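Local coordinates for PP1b (PDB 6JDR), which is the nsp10 helicase of the arterivirus replicase polyprotein and probably unwinds RNA and DNA duplexes with 5' to 3' polarity, driven by ATP hydrolysis, at residues Y16-C20 with H32-I38; R94-R99 with D119-L125; T302-E308 with R365-Y371; L346-L352 with D372-L377. The protein carries 1 engineered substitution. All coordinates share one frame; numbering follows the deposited sequence.

Overall arrangement
The four contacts form two pairs at opposite ends of an elongated chain. Interaction 1 lies in the N-terminal zinc-binding domain and closes before interaction 2 opens, in the antiparallel sheet that follows. Their centres are 14 Å apart. A17 and T18 packing on L125, and I38 on Q96, join them. Interactions 3 and 4 come later, in the helicase core region, with centres 66 to 79 Å from those of interactions 1 and 2. Their own centres are 15 Å apart and their segments alternate along the chain. Interaction 3 pairs two parallel strands, and interaction 4 joins the loops that leave strands 342-345 and 367-371. A probable hydrogen bond between Y371 O and L346 N ties them. One pair thus belongs to the accessory N-terminal part, the other to a RecA-like domain.

Interaction 1. Residues Y16-C20 with H32-I38; sequences YATAC and HQHCPVI. With ZN (zinc ion), chain B.
C20, H32, H34 and C35 meet at one zinc ion. C20 SG lies 2.3 Å from the zinc, and C35 SG is at a similar distance. H32 binds through NE2, at 2.1 Å from the metal, and H34 through ND1. The two histidines therefore use different ring nitrogens. The C20 sulfur sits between its own backbone N and carbonyl carbon (chi1 72°), which turns it to the zinc. Because both rings coordinate the same metal, the sulfur lies at their edges.

A second shell packs against and bonds to the rings. T18 CG2 stands over the centre of the H32 ring, 3.3 Å from its centroid. This is a CH-pi contact, and the methyl lies only 8° off the ring normal. T18 itself is held by a bond from OG1 to the backbone N of L22. H32 ND1 is tied to Y9 OH, and H34 NE2 to the backbone O of V71. Each histidine thus has both ring nitrogens engaged.

One direct backbone bond joins the segments. A19 N donates to P36 O over 3.0 Å. A19 CB also packs against P36 CD at 4.3 Å. Farther along, water takes over from direct bonds. One water accepts from A17 N and lies near I38 O. Another bridges A17 O, at 2.8 Å from the water, to I38 N. Y73 packs from outside on A19, C35 and P36.

This is a Cys2His2 zinc site, one of three zinc sites in the N-terminal zinc-binding domain of the arterivirus helicase.

Interaction 2. Residues R94-R99 with D119-L125; sequences RYQTRR and DYASTAL
One face of the R98 guanidinium is covered by Y120 CD1, 3.3 Å above its centre. The guanidinium and ring planes are 24° apart. D119 O sits at the guanidinium edge, near its plane, where R98 NH1 donates to it over 3.0 Å. R98 NH2 adds a weak bond to the same oxygen. A water also lies in that plane and accepts from NH1. The R98 chain runs straight from CG to NE, so its end carries across to the other strand. Y120 OH is held by P116 O.

At the far end, one face of the R94 guanidinium carries L125 CD2, 3.8 Å above the plane and offset toward the rim. The same guanidinium forms a salt bridge with D23. The Y95 ring meets A124 CB obliquely, with CE1 3.5 Å from that methyl. Y95 OH is bonded to D91 O.

Strands 93-97 and 118-124 are the inner two of a four-stranded antiparallel sheet, flanked by 100-104 and 79-83. The sheet probably belongs to the 1B domain of this helicase family. The short segments of the two strands run at 136° to each other, so the pair is strongly twisted. Q96 and T123 are a hydrogen-bonded pair. Q96 N donates to T123 O over 2.9 Å, and T123 N donates back to Q96 O. Y95 and A124 are the neighbouring non-hydrogen-bonded pair. L125 N donates to R94 O over 2.9 Å.

T97 CG2 rests against S122 CB at 4.0 Å. S122 OG turns to V79 O on the next strand. Beyond T97 a water spans the gap, accepting from R98 N and donating to A121 O.

Interaction 3. Residues T302-E308 with R365-Y371; sequences TRVTYVE and RHAIFVY
T302 OG1 is held by two groups. It donates to R365 O over 2.9 Å, from above the carbonyl plane, and it is also bonded to the backbone N of G280. OG1 stands anti to the carbonyl carbon of T302 (chi1 -55°), which turns CG2 against the H366 backbone.

From here the strands run parallel, 14° apart. R303 N donates to H366 O over 2.7 Å, an almost straight bond. I368 N returns a bond to R303 O, T305 N to I368 O, and V370 N to T305 O. The last, V307 N to V370 O, is weak.

On the face carrying V304, I368, Y306 and V370, V370 CG1 stands over the centre of the Y306 ring. This is a CH-pi contact, 3.4 Å to the centroid. V304 CG2 packs beside I368 CG2 at 3.8 Å. Y306 OH is held by L383 O.

On the other face, T305 CB lies 3.7 Å from F369 CD2, the two side chains side by side. V307 CG1 comes to the edge of the same ring. The R303 guanidinium leads away to T388 O and V390 O.

The pair belongs to a five-stranded parallel sheet, consistent with the second RecA-like domain of a superfamily 1 helicase. Strand 303-307 forms one edge of the sheet within this chain. Strand 367-371 is flanked on its other side by strand 342-345, while helix 281-287 touches T302 and V304.

Interaction 4. Residues L346-L352 with D372-L377; sequences LPTKDSL and DPHRQL
A type II turn from T348 to S351 faces a type I turn from D372 to R375. These loops leave neighbouring strands, 342-345 and 367-371, of the parallel sheet in the RecA-like part of the helicase core.

Q376, just past the type I turn, reaches to the type II turn with its chain extended beyond CG. Its amide grips that turn at two points. OE1 accepts from S351 N over 2.8 Å, in the carbonyl plane. NE2 donates to T348 O over 3.1 Å. S351 OG donates to T348 O from the opposite face, so that oxygen is held twice.

H374 adds a second clasp. Its NE2 donates to P347 O over 2.6 Å, and that oxygen lies in the ring plane. K349 CB covers one ring face, 3.8 Å from the centroid. L352 CD2 and L377 CD1 meet beside the polar part at 3.7 Å. D372 braces its own loop: OD1 accepts from Q376 N and OD2 from L377 N.

One water links the two loops through four bonds. It donates to L346 O and to D372 OD1, 2.6 Å from the latter, and accepts from H374 N and Q376 NE2.

Interaction 1. Residues Y16-C20 with H32-I38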
# COMPACT_ATOMS: atom_id res chain seq x y z
N TYR A 16 -1.64 13.29 33.49
CA TYR A 16 -1.46 14.63 32.91
C TYR A 16 -1.55 14.60 31.39
O TYR A 16 -1.65 13.53 30.79
CB TYR A 16 -0.12 15.21 33.38
CG TYR A 16 -0.04 15.26 34.89
CD1 TYR A 16 -0.59 16.32 35.60
CD2 TYR A 16 0.52 14.21 35.61
CE1 TYR A 16 -0.55 16.36 36.98
CE2 TYR A 16 0.57 14.23 36.99
CZ TYR A 16 0.03 15.31 37.67
OH TYR A 16 0.06 15.35 39.04
N ALA A 17 -1.53 15.78 30.79
CA ALA A 17 -1.61 15.91 29.34
C ALA A 17 -0.90 17.17 28.85
O ALA A 17 -0.78 18.15 29.58
CB ALA A 17 -3.06 15.92 28.90
N THR A 18 -0.44 17.13 27.60
CA THR A 18 0.16 18.30 26.96
C THR A 18 -0.96 19.22 26.51
O THR A 18 -2.10 18.78 26.32
CB THR A 18 1.04 17.94 25.74
OG1 THR A 18 0.22 17.44 24.67
CG2 THR A 18 2.09 16.90 26.12
N ALA A 19 -0.63 20.49 26.32
CA ALA A 19 -1.60 21.47 25.81
C ALA A 19 -2.07 21.11 24.40
O ALA A 19 -3.16 21.51 24.00
CB ALA A 19 -0.99 22.86 25.82
N CYS A 20 -1.25 20.36 23.66
CA CYS A 20 -1.61 19.93 22.31
C CYS A 20 -2.37 18.59 22.27
O CYS A 20 -2.52 18.00 21.20
CB CYS A 20 -0.35 19.85 21.44
SG CYS A 20 0.75 18.49 21.84
N HIS A 32 8.65 17.01 26.78
CA HIS A 32 7.78 17.49 25.71
C HIS A 32 7.96 18.99 25.55
O HIS A 32 7.25 19.80 26.15
CB HIS A 32 6.33 17.15 26.05
CG HIS A 32 5.36 17.43 24.94
ND1 HIS A 32 5.02 16.49 24.00
CD2 HIS A 32 4.65 18.54 24.64
CE1 HIS A 32 4.15 17.01 23.15
NE2 HIS A 32 3.90 18.25 23.53
N GLN A 33 8.92 19.37 24.71
CA GLN A 33 9.30 20.77 24.55
C GLN A 33 8.39 21.52 23.59
O GLN A 33 8.46 22.74 23.48
CB GLN A 33 10.76 20.87 24.08
CG GLN A 33 11.74 20.20 25.05
CD GLN A 33 13.19 20.44 24.68
OE1 GLN A 33 13.55 20.47 23.51
NE2 GLN A 33 14.03 20.60 25.69
N HIS A 34 7.52 20.79 22.90
CA HIS A 34 6.58 21.36 21.92
C HIS A 34 5.64 22.40 22.52
O HIS A 34 5.37 23.43 21.90
CB HIS A 34 5.78 20.22 21.29
CG HIS A 34 4.71 20.68 20.34
ND1 HIS A 34 3.37 20.52 20.60
CD2 HIS A 34 4.80 21.27 19.13
CE1 HIS A 34 2.67 21.01 19.60
NE2 HIS A 34 3.51 21.47 18.69
N CYS A 35 5.12 22.13 23.71
CA CYS A 35 4.13 23.00 24.34
C CYS A 35 4.05 22.72 25.84
O CYS A 35 4.60 21.73 26.31
CB CYS A 35 2.76 22.81 23.67
SG CYS A 35 2.02 21.19 23.93
N PRO A 36 3.37 23.61 26.60
CA PRO A 36 3.31 23.43 28.05
C PRO A 36 2.66 22.12 28.51
O PRO A 36 1.71 21.63 27.89
CB PRO A 36 2.47 24.62 28.51
CG PRO A 36 2.66 25.66 27.46
CD PRO A 36 2.77 24.89 26.18
N VAL A 37 3.18 21.59 29.61
CA VAL A 37 2.57 20.46 30.30
C VAL A 37 2.33 20.88 31.75
O VAL A 37 3.26 20.96 32.54
CB VAL A 37 3.47 19.21 30.26
CG1 VAL A 37 2.77 18.03 30.91
CG2 VAL A 37 3.87 18.89 28.83
N ILE A 38 1.07 21.15 32.09
CA ILE A 38 0.72 21.58 33.44
C ILE A 38 0.88 20.39 34.39
O ILE A 38 0.23 19.36 34.22
CB ILE A 38 -0.73 22.11 33.55
CG1 ILE A 38 -0.98 23.23 32.52
CG2 ILE A 38 -1.02 22.60 34.96
CD1 ILE A 38 0.05 24.35 32.53
ZN ZN B . 2.65 19.61 22.43
O HOH W 1 -1.65 18.27 32.60
O HOH W 2 -1.15 20.89 29.81

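Interaction 2. Residues R94-R99 with D119-L125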
# COMPACT_ATOMS: atom_id res chain seq x y z
N ARG A 94 -11.60 18.59 26.73
CA ARG A 94 -10.71 18.56 27.89
C ARG A 94 -10.06 19.94 28.11
O ARG A 94 -9.61 20.58 27.16
CB ARG A 94 -9.64 17.48 27.69
CG ARG A 94 -9.25 16.74 28.97
CD ARG A 94 -9.17 15.24 28.73
NE ARG A 94 -8.21 14.90 27.68
CZ ARG A 94 -7.01 14.36 27.87
NH1 ARG A 94 -6.56 14.06 29.09
NH2 ARG A 94 -6.24 14.09 26.82
N TYR A 95 -10.04 20.38 29.37
CA TYR A 95 -9.65 21.74 29.73
C TYR A 95 -8.76 21.78 30.96
O TYR A 95 -8.94 20.99 31.89
CB TYR A 95 -10.90 22.57 30.03
CG TYR A 95 -11.91 22.68 28.90
CD1 TYR A 95 -11.89 23.77 28.03
CD2 TYR A 95 -12.90 21.72 28.72
CE1 TYR A 95 -12.81 23.89 27.01
CE2 TYR A 95 -13.82 21.82 27.69
CZ TYR A 95 -13.78 22.91 26.84
OH TYR A 95 -14.70 23.04 25.82
N GLN A 96 -7.80 22.70 30.98
CA GLN A 96 -7.01 22.99 32.18
C GLN A 96 -7.71 24.10 32.96
O GLN A 96 -8.16 25.08 32.38
CB GLN A 96 -5.58 23.43 31.83
CG GLN A 96 -4.68 22.33 31.29
CD GLN A 96 -4.21 21.35 32.34
OE1 GLN A 96 -4.50 21.49 33.53
NE2 GLN A 96 -3.47 20.32 31.91
N THR A 97 -7.80 23.92 34.28
CA THR A 97 -8.43 24.89 35.18
C THR A 97 -7.63 24.96 36.47
O THR A 97 -6.69 24.18 36.65
CB THR A 97 -9.87 24.47 35.54
OG1 THR A 97 -9.83 23.27 36.33
CG2 THR A 97 -10.70 24.22 34.28
N ARG A 98 -8.01 25.86 37.37
CA ARG A 98 -7.36 25.95 38.69
C ARG A 98 -7.50 24.66 39.50
O ARG A 98 -6.67 24.38 40.36
CB ARG A 98 -7.90 27.15 39.49
CG ARG A 98 -9.37 27.08 39.89
CD ARG A 98 -9.75 28.26 40.77
NE ARG A 98 -11.16 28.22 41.17
CZ ARG A 98 -12.18 28.74 40.48
NH1 ARG A 98 -11.98 29.36 39.32
NH2 ARG A 98 -13.41 28.63 40.96
N ARG A 99 -8.54 23.87 39.22
CA ARG A 99 -8.70 22.54 39.80
C ARG A 99 -8.03 21.44 38.96
O ARG A 99 -8.39 20.27 39.06
CB ARG A 99 -10.20 22.23 39.99
CG ARG A 99 -10.80 22.78 41.28
CD ARG A 99 -10.95 21.69 42.34
NE ARG A 99 -11.26 22.22 43.67
CZ ARG A 99 -10.37 22.71 44.53
NH1 ARG A 99 -9.07 22.76 44.22
NH2 ARG A 99 -10.77 23.16 45.71
N ASP A 119 -17.39 29.44 38.48
CA ASP A 119 -16.88 29.88 37.18
C ASP A 119 -15.38 29.64 37.15
O ASP A 119 -14.65 30.03 38.07
CB ASP A 119 -17.19 31.37 36.96
CG ASP A 119 -18.68 31.64 36.81
OD1 ASP A 119 -19.45 31.26 37.71
OD2 ASP A 119 -19.08 32.23 35.78
N TYR A 120 -14.92 28.97 36.09
CA TYR A 120 -13.51 28.59 35.97
C TYR A 120 -12.89 29.10 34.68
O TYR A 120 -13.41 28.84 33.59
CB TYR A 120 -13.37 27.07 36.02
CG TYR A 120 -13.97 26.42 37.25
CD1 TYR A 120 -13.21 26.20 38.39
CD2 TYR A 120 -15.30 26.01 37.25
CE1 TYR A 120 -13.76 25.60 39.51
CE2 TYR A 120 -15.86 25.41 38.37
CZ TYR A 120 -15.08 25.20 39.49
OH TYR A 120 -15.64 24.60 40.60
N ALA A 121 -11.79 29.84 34.81
CA ALA A 121 -10.95 30.15 33.66
C ALA A 121 -10.44 28.82 33.11
O ALA A 121 -9.92 28.00 33.85
CB ALA A 121 -9.79 31.04 34.08
N SER A 122 -10.62 28.62 31.81
CA SER A 122 -10.29 27.33 31.20
C SER A 122 -9.62 27.49 29.85
O SER A 122 -10.08 28.24 28.99
CB SER A 122 -11.56 26.48 31.05
OG SER A 122 -12.42 27.01 30.06
N THR A 123 -8.51 26.78 29.68
CA THR A 123 -7.87 26.66 28.38
C THR A 123 -8.12 25.24 27.88
O THR A 123 -7.81 24.27 28.58
CB THR A 123 -6.35 26.90 28.47
OG1 THR A 123 -5.77 26.01 29.43
CG2 THR A 123 -6.07 28.34 28.88
N ALA A 124 -8.71 25.13 26.70
CA ALA A 124 -8.97 23.84 26.08
C ALA A 124 -7.69 23.23 25.54
O ALA A 124 -6.83 23.94 25.02
CB ALA A 124 -9.99 23.99 24.96
N LEU A 125 -7.56 21.91 25.68
CA LEU A 125 -6.52 21.16 24.99
C LEU A 125 -6.80 21.16 23.50
O LEU A 125 -7.95 20.98 23.09
CB LEU A 125 -6.46 19.71 25.50
CG LEU A 125 -5.50 19.44 26.66
CD1 LEU A 125 -5.64 20.47 27.77
CD2 LEU A 125 -5.71 18.03 27.19
O HOH W 3 -10.22 30.80 37.58
O HOH W 4 -9.69 27.78 36.53

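Interaction 3. Residues T302-E308 with R365-Y371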
# COMPACT_ATOMS: atom_id res chain seq x y z
N THR A 302 0.14 -14.43 -20.76
CA THR A 302 0.71 -15.54 -21.50
C THR A 302 -0.24 -16.72 -21.35
O THR A 302 -0.64 -17.05 -20.23
CB THR A 302 2.10 -15.92 -20.96
OG1 THR A 302 2.94 -14.76 -20.97
CG2 THR A 302 2.74 -17.02 -21.80
N ARG A 303 -0.61 -17.34 -22.47
CA ARG A 303 -1.57 -18.45 -22.45
C ARG A 303 -0.94 -19.71 -21.88
O ARG A 303 0.22 -20.02 -22.15
CB ARG A 303 -2.09 -18.72 -23.87
CG ARG A 303 -3.25 -19.71 -23.93
CD ARG A 303 -3.67 -19.97 -25.37
NE ARG A 303 -4.39 -18.83 -25.95
CZ ARG A 303 -4.78 -18.75 -27.22
NH1 ARG A 303 -4.53 -19.73 -28.08
NH2 ARG A 303 -5.43 -17.67 -27.64
N VAL A 304 -1.72 -20.44 -21.08
CA VAL A 304 -1.28 -21.71 -20.51
C VAL A 304 -2.37 -22.75 -20.75
O VAL A 304 -3.51 -22.59 -20.31
CB VAL A 304 -1.00 -21.59 -19.00
CG1 VAL A 304 -0.62 -22.94 -18.41
CG2 VAL A 304 0.11 -20.57 -18.75
N THR A 305 -2.00 -23.82 -21.46
CA THR A 305 -2.94 -24.86 -21.85
C THR A 305 -2.38 -26.24 -21.51
O THR A 305 -1.24 -26.54 -21.88
CB THR A 305 -3.22 -24.80 -23.37
OG1 THR A 305 -3.27 -23.43 -23.80
CG2 THR A 305 -4.53 -25.49 -23.71
N TYR A 306 -3.17 -27.05 -20.82
CA TYR A 306 -2.77 -28.41 -20.45
C TYR A 306 -3.36 -29.45 -21.41
O TYR A 306 -4.50 -29.87 -21.25
CB TYR A 306 -3.18 -28.72 -19.00
CG TYR A 306 -2.29 -28.06 -17.98
CD1 TYR A 306 -1.29 -28.79 -17.32
CD2 TYR A 306 -2.42 -26.71 -17.68
CE1 TYR A 306 -0.46 -28.18 -16.39
CE2 TYR A 306 -1.60 -26.10 -16.74
CZ TYR A 306 -0.62 -26.84 -16.10
OH TYR A 306 0.19 -26.22 -15.18
N VAL A 307 -2.55 -29.85 -22.39
CA VAL A 307 -2.98 -30.80 -23.42
C VAL A 307 -2.92 -32.25 -22.93
O VAL A 307 -2.02 -32.63 -22.17
CB VAL A 307 -2.14 -30.67 -24.71
CG1 VAL A 307 -2.26 -29.26 -25.28
CG2 VAL A 307 -0.67 -31.03 -24.48
N GLU A 308 -3.89 -33.06 -23.37
CA GLU A 308 -3.99 -34.46 -22.96
C GLU A 308 -3.09 -35.38 -23.80
O GLU A 308 -2.79 -36.50 -23.38
CB GLU A 308 -5.44 -34.94 -23.05
CG GLU A 308 -6.44 -34.13 -22.22
CD GLU A 308 -6.18 -34.20 -20.72
OE1 GLU A 308 -5.88 -35.31 -20.21
OE2 GLU A 308 -6.29 -33.15 -20.05
N ARG A 365 6.57 -16.12 -24.64
CA ARG A 365 6.07 -14.75 -24.58
C ARG A 365 4.54 -14.72 -24.53
O ARG A 365 3.96 -14.11 -23.64
CB ARG A 365 6.58 -13.96 -25.79
CG ARG A 365 6.24 -12.48 -25.76
CD ARG A 365 6.88 -11.74 -26.93
NE ARG A 365 8.32 -11.55 -26.75
CZ ARG A 365 8.88 -10.64 -25.96
NH1 ARG A 365 8.14 -9.81 -25.23
NH2 ARG A 365 10.21 -10.56 -25.89
N HIS A 366 3.90 -15.39 -25.49
CA HIS A 366 2.45 -15.32 -25.66
C HIS A 366 1.69 -16.59 -25.26
O HIS A 366 0.55 -16.50 -24.80
CB HIS A 366 2.11 -14.96 -27.11
CG HIS A 366 2.61 -13.61 -27.52
ND1 HIS A 366 2.11 -12.44 -27.00
CD2 HIS A 366 3.58 -13.25 -28.40
CE1 HIS A 366 2.74 -11.41 -27.54
NE2 HIS A 366 3.64 -11.88 -28.39
N ALA A 367 2.30 -17.76 -25.44
CA ALA A 367 1.62 -19.01 -25.09
C ALA A 367 2.60 -20.12 -24.74
O ALA A 367 3.71 -20.17 -25.26
CB ALA A 367 0.73 -19.46 -26.24
N ILE A 368 2.16 -21.00 -23.85
CA ILE A 368 2.92 -22.20 -23.52
C ILE A 368 1.94 -23.37 -23.38
O ILE A 368 0.94 -23.28 -22.67
CB ILE A 368 3.81 -22.00 -22.26
CG1 ILE A 368 4.67 -23.25 -21.97
CG2 ILE A 368 2.99 -21.57 -21.04
CD1 ILE A 368 4.10 -24.23 -20.97
N PHE A 369 2.22 -24.46 -24.09
CA PHE A 369 1.41 -25.67 -24.03
C PHE A 369 2.17 -26.72 -23.24
O PHE A 369 3.34 -26.97 -23.51
CB PHE A 369 1.10 -26.19 -25.44
CG PHE A 369 0.28 -25.24 -26.26
CD1 PHE A 369 0.88 -24.20 -26.96
CD2 PHE A 369 -1.10 -25.39 -26.34
CE1 PHE A 369 0.13 -23.32 -27.72
CE2 PHE A 369 -1.86 -24.51 -27.10
CZ PHE A 369 -1.25 -23.47 -27.78
N VAL A 370 1.51 -27.33 -22.27
CA VAL A 370 2.19 -28.24 -21.36
C VAL A 370 1.58 -29.64 -21.42
O VAL A 370 0.42 -29.85 -21.05
CB VAL A 370 2.24 -27.67 -19.92
CG1 VAL A 370 0.88 -27.16 -19.45
CG2 VAL A 370 2.81 -28.70 -18.94
N TYR A 371 2.38 -30.58 -21.91
CA TYR A 371 2.03 -32.00 -21.89
C TYR A 371 2.61 -32.58 -20.61
O TYR A 371 3.83 -32.76 -20.50
CB TYR A 371 2.59 -32.71 -23.13
CG TYR A 371 2.28 -34.18 -23.18
CD1 TYR A 371 0.97 -34.64 -23.21
CD2 TYR A 371 3.30 -35.13 -23.20
CE1 TYR A 371 0.68 -35.99 -23.26
CE2 TYR A 371 3.02 -36.48 -23.24
CZ TYR A 371 1.70 -36.91 -23.28
OH TYR A 371 1.41 -38.25 -23.32

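Interaction 4. Residues L346-L352 with D372-L377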
# COMPACT_ATOMS: atom_id res chain seq x y z
N LEU A 346 6.71 -33.31 -21.16
CA LEU A 346 7.13 -34.03 -19.95
C LEU A 346 6.66 -35.48 -19.94
O LEU A 346 5.88 -35.88 -19.08
CB LEU A 346 6.58 -33.31 -18.71
CG LEU A 346 6.90 -31.82 -18.56
CD1 LEU A 346 5.98 -31.19 -17.53
CD2 LEU A 346 8.36 -31.62 -18.19
N PRO A 347 7.13 -36.29 -20.90
CA PRO A 347 6.72 -37.70 -20.96
C PRO A 347 7.25 -38.57 -19.82
O PRO A 347 6.62 -39.57 -19.48
CB PRO A 347 7.30 -38.18 -22.29
CG PRO A 347 8.43 -37.26 -22.57
CD PRO A 347 8.01 -35.93 -22.03
N THR A 348 8.40 -38.21 -19.24
CA THR A 348 9.07 -39.07 -18.26
C THR A 348 8.82 -38.61 -16.83
O THR A 348 8.97 -37.43 -16.51
CB THR A 348 10.58 -39.12 -18.54
OG1 THR A 348 10.80 -39.50 -19.91
CG2 THR A 348 11.28 -40.11 -17.62
N LYS A 349 8.45 -39.56 -15.97
CA LYS A 349 8.07 -39.26 -14.59
C LYS A 349 9.27 -38.84 -13.74
O LYS A 349 10.37 -39.36 -13.93
CB LYS A 349 7.38 -40.47 -13.96
CG LYS A 349 6.54 -40.15 -12.74
CD LYS A 349 6.25 -41.38 -11.90
CE LYS A 349 5.45 -41.02 -10.65
NZ LYS A 349 5.55 -42.06 -9.59
N ASP A 350 9.04 -37.91 -12.81
CA ASP A 350 10.07 -37.37 -11.92
C ASP A 350 11.25 -36.76 -12.69
O ASP A 350 12.40 -36.89 -12.28
CB ASP A 350 10.57 -38.45 -10.95
CG ASP A 350 9.47 -38.99 -10.05
OD1 ASP A 350 8.68 -38.18 -9.51
OD2 ASP A 350 9.39 -40.23 -9.88
N SER A 351 10.95 -36.07 -13.79
CA SER A 351 11.98 -35.49 -14.65
C SER A 351 12.12 -33.97 -14.50
O SER A 351 12.86 -33.34 -15.25
CB SER A 351 11.67 -35.81 -16.12
OG SER A 351 10.49 -35.17 -16.55
N LEU A 352 11.42 -33.39 -13.52
CA LEU A 352 11.31 -31.94 -13.44
C LEU A 352 11.57 -31.41 -12.03
O LEU A 352 10.93 -31.84 -11.08
CB LEU A 352 9.90 -31.53 -13.88
CG LEU A 352 9.65 -30.08 -14.27
CD1 LEU A 352 10.48 -29.67 -15.48
CD2 LEU A 352 8.17 -29.88 -14.55
N ASP A 372 1.74 -32.86 -19.65
CA ASP A 372 2.16 -33.25 -18.30
C ASP A 372 1.30 -34.40 -17.81
O ASP A 372 0.51 -34.25 -16.88
CB ASP A 372 2.05 -32.04 -17.36
CG ASP A 372 2.59 -32.33 -15.97
OD1 ASP A 372 3.48 -33.20 -15.84
OD2 ASP A 372 2.14 -31.69 -15.00
N PRO A 373 1.45 -35.58 -18.44
CA PRO A 373 0.60 -36.74 -18.13
C PRO A 373 0.80 -37.30 -16.73
O PRO A 373 -0.10 -37.96 -16.22
CB PRO A 373 1.02 -37.77 -19.19
CG PRO A 373 2.43 -37.40 -19.51
CD PRO A 373 2.47 -35.91 -19.45
N HIS A 374 1.96 -37.06 -16.13
CA HIS A 374 2.25 -37.53 -14.78
C HIS A 374 1.87 -36.51 -13.70
O HIS A 374 2.02 -36.79 -12.50
CB HIS A 374 3.74 -37.86 -14.64
CG HIS A 374 4.25 -38.82 -15.67
ND1 HIS A 374 4.05 -40.18 -15.58
CD2 HIS A 374 4.94 -38.62 -16.82
CE1 HIS A 374 4.60 -40.78 -16.62
NE2 HIS A 374 5.15 -39.85 -17.39
N ARG A 375 1.38 -35.34 -14.11
CA ARG A 375 1.02 -34.26 -13.19
C ARG A 375 2.16 -33.94 -12.23
O ARG A 375 1.97 -33.91 -11.01
CB ARG A 375 -0.27 -34.60 -12.42
CG ARG A 375 -1.50 -34.77 -13.29
CD ARG A 375 -1.80 -33.50 -14.08
NE ARG A 375 -3.21 -33.39 -14.47
CZ ARG A 375 -3.74 -32.35 -15.11
NH1 ARG A 375 -2.99 -31.31 -15.47
NH2 ARG A 375 -5.04 -32.35 -15.41
N GLN A 376 3.34 -33.70 -12.79
CA GLN A 376 4.55 -33.43 -12.00
C GLN A 376 4.91 -31.94 -11.92
O GLN A 376 5.78 -31.56 -11.13
CB GLN A 376 5.73 -34.23 -12.55
CG GLN A 376 6.30 -33.74 -13.88
CD GLN A 376 7.24 -34.75 -14.50
OE1 GLN A 376 8.37 -34.94 -14.04
NE2 GLN A 376 6.79 -35.41 -15.57
N LEU A 377 4.27 -31.11 -12.74
CA LEU A 377 4.50 -29.67 -12.71
C LEU A 377 3.83 -29.02 -11.49
O LEU A 377 4.37 -28.06 -10.92
CB LEU A 377 3.99 -29.02 -14.00
CG LEU A 377 4.22 -27.51 -14.14
CD1 LEU A 377 5.69 -27.15 -13.97
CD2 LEU A 377 3.70 -27.02 -15.48
O HOH W 5 4.29 -35.53 -16.71